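Local coordinates for protein catalase (Bacillus pumilus, PDB 4QOP) that catalyses the breakdown of hydrogen peroxide into water and molecular oxygen with the help of a bound haem, at residues 105-110 with 234-239; 110-115 with 189-194; 177-182 with 438-443. All blocks are in the same frame, centred on the assembly; numbering follows the deposited sequence.

Contact 1: residues 105-110 with 234-239. With HQE (benzene-1,4-diol), chain G.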
# COMPACT_ATOMS: atom_id res chain seq x y z
N PRO A 105 -19.54 20.16 -2.96
CA PRO A 105 -20.36 21.06 -2.16
C PRO A 105 -21.27 20.36 -1.10
O PRO A 105 -21.74 19.24 -1.30
CB PRO A 105 -21.21 21.77 -3.24
CG PRO A 105 -20.42 21.63 -4.50
CD PRO A 105 -19.85 20.24 -4.39
N GLU A 106 -21.53 21.07 -0.02
CA GLU A 106 -22.45 20.63 1.04
C GLU A 106 -23.91 21.14 0.87
O GLU A 106 -24.77 20.96 1.74
CB GLU A 106 -21.86 21.05 2.40
CG GLU A 106 -20.64 20.21 2.79
CD GLU A 106 -19.91 20.74 3.99
OE1 GLU A 106 -19.78 21.96 4.14
OE2 GLU A 106 -19.41 19.90 4.79
N THR A 107 -24.18 21.67 -0.30
CA THR A 107 -25.52 22.12 -0.73
C THR A 107 -26.26 21.13 -1.65
O THR A 107 -27.36 21.43 -2.15
CB THR A 107 -25.38 23.44 -1.49
OG1 THR A 107 -24.27 23.31 -2.39
CG2 THR A 107 -25.12 24.58 -0.55
N LEU A 108 -25.69 19.94 -1.86
CA LEU A 108 -26.31 18.92 -2.73
C LEU A 108 -27.35 18.09 -1.97
O LEU A 108 -27.27 17.90 -0.75
CB LEU A 108 -25.26 17.99 -3.32
CG LEU A 108 -24.04 18.63 -4.00
CD1 LEU A 108 -23.17 17.50 -4.57
CD2 LEU A 108 -24.46 19.62 -5.09
N ARG A 109 -28.30 17.52 -2.71
CA ARG A 109 -29.23 16.58 -2.15
C ARG A 109 -28.55 15.25 -1.79
O ARG A 109 -27.83 14.71 -2.60
CB ARG A 109 -30.36 16.30 -3.16
CG ARG A 109 -31.52 15.46 -2.59
CD ARG A 109 -32.69 15.39 -3.56
NE ARG A 109 -33.16 16.74 -3.92
CZ ARG A 109 -33.84 17.56 -3.11
NH1 ARG A 109 -34.24 17.16 -1.91
NH2 ARG A 109 -34.19 18.76 -3.54
N ASP A 110 -28.82 14.71 -0.61
CA ASP A 110 -28.15 13.52 -0.10
C ASP A 110 -28.68 13.30 1.30
O ASP A 110 -28.94 14.25 2.01
CB ASP A 110 -26.59 13.71 -0.04
CG ASP A 110 -25.79 12.80 -1.02
OD1 ASP A 110 -26.35 11.87 -1.68
OD2 ASP A 110 -24.55 13.02 -1.17
N GLU A 234 -28.39 29.38 -3.98
CA GLU A 234 -27.89 30.70 -3.55
C GLU A 234 -26.70 30.56 -2.58
O GLU A 234 -25.69 31.29 -2.69
CB GLU A 234 -29.01 31.49 -2.88
CG GLU A 234 -30.08 31.96 -3.80
CD GLU A 234 -31.22 32.56 -3.01
OE1 GLU A 234 -32.33 31.96 -3.01
OE2 GLU A 234 -30.98 33.58 -2.32
N ILE A 235 -26.78 29.59 -1.67
CA ILE A 235 -25.63 29.26 -0.83
C ILE A 235 -24.48 28.69 -1.67
O ILE A 235 -23.31 29.11 -1.53
CB ILE A 235 -25.99 28.30 0.32
CG1 ILE A 235 -26.95 29.01 1.29
CG2 ILE A 235 -24.76 27.89 1.10
CD1 ILE A 235 -27.59 28.12 2.32
N GLN A 236 -24.80 27.75 -2.56
CA GLN A 236 -23.77 27.10 -3.37
C GLN A 236 -22.93 28.08 -4.16
O GLN A 236 -21.72 27.85 -4.35
CB GLN A 236 -24.36 26.08 -4.34
CG GLN A 236 -23.31 25.19 -4.96
CD GLN A 236 -23.93 24.02 -5.69
OE1 GLN A 236 -24.59 23.17 -5.08
NE2 GLN A 236 -23.72 23.95 -7.00
N ALA A 237 -23.57 29.16 -4.64
CA ALA A 237 -22.90 30.18 -5.43
C ALA A 237 -21.68 30.78 -4.72
O ALA A 237 -20.73 31.19 -5.38
CB ALA A 237 -23.88 31.28 -5.79
N ASN A 238 -21.75 30.90 -3.40
CA ASN A 238 -20.75 31.60 -2.60
C ASN A 238 -19.95 30.73 -1.69
O ASN A 238 -18.88 31.13 -1.27
CB ASN A 238 -21.46 32.66 -1.78
CG ASN A 238 -22.02 33.75 -2.66
OD1 ASN A 238 -21.44 34.06 -3.70
ND2 ASN A 238 -23.14 34.30 -2.28
N ASP A 239 -20.46 29.57 -1.33
CA ASP A 239 -19.75 28.71 -0.39
C ASP A 239 -20.04 27.27 -0.67
O ASP A 239 -21.18 26.79 -0.46
CB ASP A 239 -20.14 29.06 1.05
CG ASP A 239 -19.14 28.57 2.08
OD1 ASP A 239 -18.21 27.80 1.73
OD2 ASP A 239 -19.29 28.95 3.25
C1 HQE G . -29.35 12.40 -4.79
C2 HQE G . -28.51 11.94 -3.78
C3 HQE G . -28.74 10.72 -3.21
O3 HQE G . -27.96 10.24 -2.20
C4 HQE G . -29.80 9.94 -3.65
C5 HQE G . -30.63 10.38 -4.67
C6 HQE G . -30.40 11.63 -5.24
O6 HQE G . -31.21 12.07 -6.23

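Contact 2: residues 110-115 with 189-194. With HQE (benzene-1,4-diol), chain G; HEM (protoporphyrin IX containing Fe), chain E.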
# COMPACT_ATOMS: atom_id res chain seq x y z
N ASP A 110 -28.82 14.71 -0.61
CA ASP A 110 -28.15 13.52 -0.10
C ASP A 110 -28.68 13.30 1.30
O ASP A 110 -28.94 14.25 2.01
CB ASP A 110 -26.59 13.71 -0.04
CG ASP A 110 -25.79 12.80 -1.02
OD1 ASP A 110 -26.35 11.87 -1.68
OD2 ASP A 110 -24.55 13.02 -1.17
N PRO A 111 -28.73 12.05 1.74
CA PRO A 111 -28.68 11.83 3.21
C PRO A 111 -27.45 12.44 3.81
O PRO A 111 -26.44 12.63 3.11
CB PRO A 111 -28.63 10.28 3.36
CG PRO A 111 -28.96 9.75 2.02
CD PRO A 111 -28.54 10.79 1.01
N ARG A 112 -27.51 12.72 5.11
CA ARG A 112 -26.35 13.16 5.84
C ARG A 112 -25.94 12.11 6.85
O ARG A 112 -26.78 11.56 7.57
CB ARG A 112 -26.66 14.48 6.56
CG ARG A 112 -26.15 15.74 5.80
CD ARG A 112 -26.75 15.86 4.41
NE ARG A 112 -26.31 17.08 3.73
CZ ARG A 112 -26.66 17.39 2.48
NH1 ARG A 112 -27.44 16.58 1.77
NH2 ARG A 112 -26.20 18.51 1.93
N GLY A 113 -24.65 11.79 6.86
CA GLY A 113 -24.09 10.94 7.91
C GLY A 113 -24.01 11.59 9.27
O GLY A 113 -23.82 12.80 9.36
N PHE A 114 -24.18 10.78 10.31
CA PHE A 114 -24.29 11.20 11.70
C PHE A 114 -23.65 10.05 12.44
O PHE A 114 -24.34 9.20 12.97
CB PHE A 114 -25.78 11.36 12.08
CG PHE A 114 -26.04 12.23 13.31
CD1 PHE A 114 -25.37 12.01 14.52
CD2 PHE A 114 -26.98 13.28 13.27
CE1 PHE A 114 -25.61 12.81 15.64
CE2 PHE A 114 -27.21 14.08 14.37
CZ PHE A 114 -26.56 13.85 15.57
N ALA A 115 -22.31 10.03 12.48
CA ALA A 115 -21.55 8.93 13.09
C ALA A 115 -21.05 9.35 14.46
O ALA A 115 -20.31 10.30 14.56
CB ALA A 115 -20.41 8.55 12.17
N ALA A 189 -30.02 22.38 6.22
CA ALA A 189 -29.44 23.72 6.17
C ALA A 189 -27.99 23.70 6.61
O ALA A 189 -27.16 24.48 6.12
CB ALA A 189 -30.22 24.69 7.04
N ASN A 190 -27.69 22.82 7.56
CA ASN A 190 -26.36 22.59 8.02
C ASN A 190 -26.35 21.31 8.89
O ASN A 190 -27.38 20.64 9.02
CB ASN A 190 -25.85 23.83 8.76
CG ASN A 190 -26.73 24.23 9.92
OD1 ASN A 190 -26.90 23.47 10.87
ND2 ASN A 190 -27.32 25.43 9.84
N TYR A 191 -25.20 20.96 9.46
CA TYR A 191 -25.11 19.77 10.29
C TYR A 191 -25.74 19.90 11.69
O TYR A 191 -26.06 18.89 12.31
CB TYR A 191 -23.65 19.32 10.43
CG TYR A 191 -22.98 18.95 9.16
CD1 TYR A 191 -23.55 18.07 8.25
CD2 TYR A 191 -21.68 19.43 8.86
CE1 TYR A 191 -22.87 17.69 7.07
CE2 TYR A 191 -21.00 19.05 7.69
CZ TYR A 191 -21.59 18.19 6.80
OH TYR A 191 -20.91 17.84 5.63
N ALA A 192 -25.91 21.12 12.21
CA ALA A 192 -26.48 21.34 13.55
C ALA A 192 -27.99 21.29 13.53
O ALA A 192 -28.61 20.77 14.44
CB ALA A 192 -26.03 22.69 14.11
N GLU A 193 -28.60 21.82 12.48
CA GLU A 193 -30.08 21.92 12.45
C GLU A 193 -30.66 20.74 11.67
O GLU A 193 -31.34 20.91 10.66
CB GLU A 193 -30.50 23.26 11.86
CG GLU A 193 -30.02 24.48 12.65
CD GLU A 193 -30.40 25.80 11.98
OE1 GLU A 193 -29.48 26.50 11.52
OE2 GLU A 193 -31.58 26.16 11.97
N MET A 194 -30.44 19.54 12.22
CA MET A 194 -30.52 18.32 11.46
C MET A 194 -30.85 17.16 12.39
O MET A 194 -30.37 17.10 13.53
CB MET A 194 -29.18 18.08 10.75
CG MET A 194 -29.11 16.89 9.83
SD MET A 194 -27.46 16.64 9.10
CE MET A 194 -26.55 15.89 10.45
C1 HQE G . -29.35 12.40 -4.79
C2 HQE G . -28.51 11.94 -3.78
C3 HQE G . -28.74 10.72 -3.21
O3 HQE G . -27.96 10.24 -2.20
C4 HQE G . -29.80 9.94 -3.65
C5 HQE G . -30.63 10.38 -4.67
C6 HQE G . -30.40 11.63 -5.24
O6 HQE G . -31.21 12.07 -6.23
CHA HEM E . -19.40 5.22 5.62
CHB HEM E . -20.59 0.94 3.61
CHC HEM E . -25.27 1.66 4.91
CHD HEM E . -23.88 5.65 7.40
C1A HEM E . -19.35 4.01 4.95
C2A HEM E . -18.13 3.48 4.43
C3A HEM E . -18.45 2.28 3.87
C4A HEM E . -19.87 2.05 4.05
CMA HEM E . -17.49 1.34 3.19
CAA HEM E . -16.75 4.13 4.49
CBA HEM E . -16.14 3.88 5.90
CGA HEM E . -14.71 4.36 6.13
O1A HEM E . -14.35 4.70 7.30
O2A HEM E . -13.87 4.39 5.18
C1B HEM E . -21.99 0.80 3.81
C2B HEM E . -22.74 -0.33 3.34
C3B HEM E . -24.05 -0.13 3.66
C4B HEM E . -24.09 1.15 4.40
CMB HEM E . -22.23 -1.52 2.58
CAB HEM E . -25.19 -1.04 3.47
CBB HEM E . -24.94 -2.30 3.14
C1C HEM E . -25.27 2.80 5.71
C2C HEM E . -26.31 3.17 6.56
C3C HEM E . -25.92 4.30 7.24
C4C HEM E . -24.60 4.61 6.87
CMC HEM E . -27.60 2.42 6.67
CAC HEM E . -26.65 4.98 8.29
CBC HEM E . -27.65 4.31 8.84
C1D HEM E . -22.53 5.82 7.09
C2D HEM E . -21.76 6.96 7.61
C3D HEM E . -20.51 6.84 7.12
C4D HEM E . -20.54 5.62 6.29
CMD HEM E . -22.26 8.05 8.54
CAD HEM E . -19.36 7.78 7.37
CBD HEM E . -18.69 7.48 8.72
CGD HEM E . -17.56 8.48 8.87
O1D HEM E . -16.34 8.14 8.69
O2D HEM E . -17.85 9.67 9.11
NA HEM E . -20.40 3.11 4.74
NB HEM E . -22.84 1.64 4.43
NC HEM E . -24.24 3.65 5.95
ND HEM E . -21.77 5.03 6.31
FE HEM E . -22.26 3.45 5.38

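Contact 3: residues 177-182 with 438-443. With HQE (benzene-1,4-diol), chain G.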
# COMPACT_ATOMS: atom_id res chain seq x y z
N MET A 177 -37.84 5.63 1.18
CA MET A 177 -36.66 6.50 1.27
C MET A 177 -36.79 7.72 0.39
O MET A 177 -36.53 8.86 0.83
CB MET A 177 -35.38 5.76 0.91
CG MET A 177 -34.11 6.57 1.15
SD MET A 177 -33.84 7.10 2.88
CE MET A 177 -32.09 7.49 2.83
N LEU A 178 -37.18 7.50 -0.86
CA LEU A 178 -37.23 8.60 -1.86
C LEU A 178 -38.27 9.66 -1.53
O LEU A 178 -38.11 10.84 -1.81
CB LEU A 178 -37.44 8.03 -3.26
CG LEU A 178 -36.34 7.05 -3.70
CD1 LEU A 178 -36.72 6.29 -4.97
CD2 LEU A 178 -35.01 7.76 -3.93
N THR A 179 -39.32 9.24 -0.85
CA THR A 179 -40.34 10.12 -0.35
C THR A 179 -39.84 11.06 0.80
O THR A 179 -40.40 12.14 1.01
CB THR A 179 -41.56 9.24 0.05
OG1 THR A 179 -41.94 8.48 -1.11
CG2 THR A 179 -42.73 10.10 0.50
N TRP A 180 -38.83 10.62 1.56
CA TRP A 180 -38.17 11.50 2.50
C TRP A 180 -37.11 12.37 1.79
O TRP A 180 -37.05 13.57 1.99
CB TRP A 180 -37.47 10.73 3.62
CG TRP A 180 -38.32 10.09 4.65
CD1 TRP A 180 -39.06 8.98 4.50
CD2 TRP A 180 -38.42 10.46 6.03
NE1 TRP A 180 -39.66 8.65 5.69
CE2 TRP A 180 -39.29 9.56 6.64
CE3 TRP A 180 -37.90 11.53 6.79
CZ2 TRP A 180 -39.67 9.66 7.97
CZ3 TRP A 180 -38.24 11.62 8.11
CH2 TRP A 180 -39.14 10.69 8.69
N LEU A 181 -36.30 11.73 0.96
CA LEU A 181 -35.12 12.36 0.39
C LEU A 181 -35.50 13.52 -0.53
O LEU A 181 -34.71 14.47 -0.67
CB LEU A 181 -34.27 11.32 -0.37
CG LEU A 181 -33.00 11.83 -1.04
CD1 LEU A 181 -32.00 12.33 -0.02
CD2 LEU A 181 -32.37 10.73 -1.86
N PHE A 182 -36.65 13.42 -1.21
CA PHE A 182 -37.06 14.49 -2.14
C PHE A 182 -38.01 15.49 -1.54
O PHE A 182 -38.48 16.39 -2.24
CB PHE A 182 -37.59 13.91 -3.47
CG PHE A 182 -36.49 13.50 -4.41
CD1 PHE A 182 -35.95 12.24 -4.35
CD2 PHE A 182 -36.00 14.39 -5.34
CE1 PHE A 182 -34.93 11.86 -5.20
CE2 PHE A 182 -34.98 14.04 -6.19
CZ PHE A 182 -34.45 12.76 -6.14
N GLN A 438 -46.08 19.92 -2.16
CA GLN A 438 -45.70 20.64 -3.38
C GLN A 438 -44.20 20.69 -3.58
O GLN A 438 -43.72 20.53 -4.70
CB GLN A 438 -46.28 22.06 -3.40
CG GLN A 438 -47.80 22.05 -3.56
CD GLN A 438 -48.42 23.44 -3.59
OE1 GLN A 438 -47.75 24.43 -3.95
NE2 GLN A 438 -49.66 23.54 -3.20
N ALA A 439 -43.44 20.89 -2.50
CA ALA A 439 -41.99 20.86 -2.63
C ALA A 439 -41.51 19.48 -3.11
O ALA A 439 -40.64 19.37 -3.99
CB ALA A 439 -41.34 21.25 -1.32
N LEU A 440 -42.08 18.43 -2.56
CA LEU A 440 -41.74 17.04 -2.94
C LEU A 440 -41.95 16.80 -4.45
O LEU A 440 -41.10 16.26 -5.13
CB LEU A 440 -42.61 16.08 -2.13
CG LEU A 440 -42.57 14.60 -2.53
CD1 LEU A 440 -41.16 14.04 -2.34
CD2 LEU A 440 -43.56 13.71 -1.79
N ILE A 441 -43.10 17.22 -4.96
CA ILE A 441 -43.45 16.98 -6.35
C ILE A 441 -42.53 17.82 -7.23
O ILE A 441 -42.07 17.37 -8.27
CB ILE A 441 -44.95 17.36 -6.59
CG1 ILE A 441 -45.88 16.41 -5.82
CG2 ILE A 441 -45.30 17.33 -8.07
CD1 ILE A 441 -45.65 14.94 -6.09
N LYS A 442 -42.31 19.06 -6.80
CA LYS A 442 -41.36 20.00 -7.49
C LYS A 442 -39.98 19.38 -7.58
O LYS A 442 -39.38 19.34 -8.66
CB LYS A 442 -41.30 21.30 -6.69
CG LYS A 442 -40.39 22.39 -7.23
CD LYS A 442 -40.26 23.47 -6.17
CE LYS A 442 -39.94 24.83 -6.76
NZ LYS A 442 -38.50 24.92 -7.14
N ASN A 443 -39.50 18.89 -6.44
CA ASN A 443 -38.15 18.31 -6.37
C ASN A 443 -38.07 17.06 -7.23
O ASN A 443 -37.11 16.88 -7.99
CB ASN A 443 -37.77 18.00 -4.93
CG ASN A 443 -37.64 19.24 -4.06
OD1 ASN A 443 -37.43 20.35 -4.57
ND2 ASN A 443 -37.71 19.05 -2.75
C1 HQE G . -29.35 12.40 -4.79
C2 HQE G . -28.51 11.94 -3.78
C3 HQE G . -28.74 10.72 -3.21
O3 HQE G . -27.96 10.24 -2.20
C4 HQE G . -29.80 9.94 -3.65
C5 HQE G . -30.63 10.38 -4.67
C6 HQE G . -30.40 11.63 -5.24
O6 HQE G . -31.21 12.07 -6.23

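Contact 1: residues 105-110 with 234-239
T107 and Q236 lie across one another, and the threonine hydroxyl carries the polar link of the contact: OG1 of T107 donates to OE1 of Q236 over 2.7 Å. The donor lies in the carbonyl plane of the amide, on a lone pair, with a C=O...donor angle of 113°. T107 has its OG1 between the backbone N and the carbonyl carbon (chi1 44°), which leaves CG2 beside the backbone N, where it packs against CG2 of I235 at 3.7 Å. The threonine thus turns its hydroxyl to the amide and its methyl to the isoleucine. Q236 reaches it as an extended chain, its CG anti to the backbone N (chi1 -168°). The far end of its amide is also gripped, since NE2 bonds to the backbone O of Q236 of a second subunit; with OE1 held by T107, the two bonds fix the amide's rotation. Carbon atoms close round OE1 too: CD2 of L108 comes within 3.6 Å of OE1 of Q236. At the other end of 105-110, OD1 of D110 faces O3 of the benzene-1,4-diol, although their modelled separation is doubtfully short. The contact sets the loop between strands 88-96 and 113-120 against helix 229-238; H242 of helix 242-252 packs on T107 and I235, and F240 of the second subunit covers P105 and L108.

Contact 2: residues 110-115 with 189-194
M194 lays its thioether across the aliphatic root of R112 at about a right angle, with SD 3.4 Å from CB of R112. The side chain runs extended through its first two torsions and then bends at chi3 (77°), which brings the methyl up to F114. There CE of M194 approaches CD2 of F114 at 3.9 Å, obliquely to the ring, while the two side chains slide past each other in opposite directions. That phenylalanine ring also stacks on W218 and meets W259 and F95 edge-to-face, so the methionine methyl joins an aromatic cluster. The other neighbour of R112 is Y191: CG of R112 sits 4.0 Å from CE1 of Y191, at the ring edge and near its plane. The tyrosine hydroxyl bonds to E106. Beyond CG the arginine bends at chi2 (59°) and turns back on its own loop, where NH1 donates to O of D110 over 2.8 Å; the acceptor lies in the guanidinium plane. NH1 also donates to O of L108, and NH2 makes a weak bond to O of E106. Within 189-194, OD1 of N190 accepts from N of E193 over 2.9 Å as an Asx motif, and ND2 of N190 binds OE1 of E193. Just past the arginine, CA of G113 lies 3.5 Å from the haem methyl CMD; a beta carbon there would collide with that methyl. Here strand 113-120 of the catalase beta-barrel runs beside the haem. The chemistry is therefore divided: sulfur, methyl and methylene groups and aromatic carbons make the interface between the segments, whereas the guanidinium's hydrogen bonds return to carbonyls of its own loop, so that its positive charge lies among their dipoles, which would probably ease its burial.

Contact 3: residues 177-182 with 438-443
Helix 175-181 ends against the side of helix 434-448, where the CA atoms of F182 and L440 stand 5.4 Å apart. F182 lies just past the helix, and its carbonyl is turned to the second helix: O of F182 receives a CA-H...O contact from CA of L440 at 3.4 Å, almost straight (176° at the hydrogen). The same oxygen accepts a hydrogen bond from ND2 of N443 over 2.8 Å. That donor sits well above the carbonyl plane, while the acceptor lies close to the plane of the N443 amide. N443 is placed for this by having CG beside its own backbone N (chi1 -66°). Its ND2 also bonds to OD1 of D184, so one amide nitrogen serves two acceptors, two residues apart in the chain. With an alanine in place of N443, the F182 carbonyl and the D184 carboxylate would probably both lose this shared donor. The contact joins the catalase core to the C-terminal helical region, covered by the catalase-related immune-responsive family, which follows the barrel in the chain. L440, with CG anti to its backbone N (chi1 171°), extends CD1 to CB of F182 at 3.7 Å, and CD1 of L440 also comes within 3.9 Å of O of T179. T179 has its polar partners elsewhere, with OG1 bonded to Y470 of helix 468-478 and O to Y432. From the far side comes the benzene-1,4-diol: its C4 lies 3.2 Å from CD2 of L181, and its O6 is 3.3 Å from CZ of F182.

Overall arrangement
Read from the N terminus, the chain enters contact 1 at 105-110 and passes at D110, shared by both contacts, straight into contact 2. After the helix that carries 177-182, residues 189-194 close the shorter loop of contact 2; 234-239 then closes the longer loop of contact 1, so contact 2 lies within it. Contact 3 opens between the two halves of contact 2 and closes only at 438-443, and so crosses both. Contacts 1 and 2 join the loop before strand 113-120, and that strand's start, to helix 229-238 and the 189-194 loop, whereas contact 3 ties helix 175-181 to the C-terminal helices. The benzene-1,4-diol touches all three.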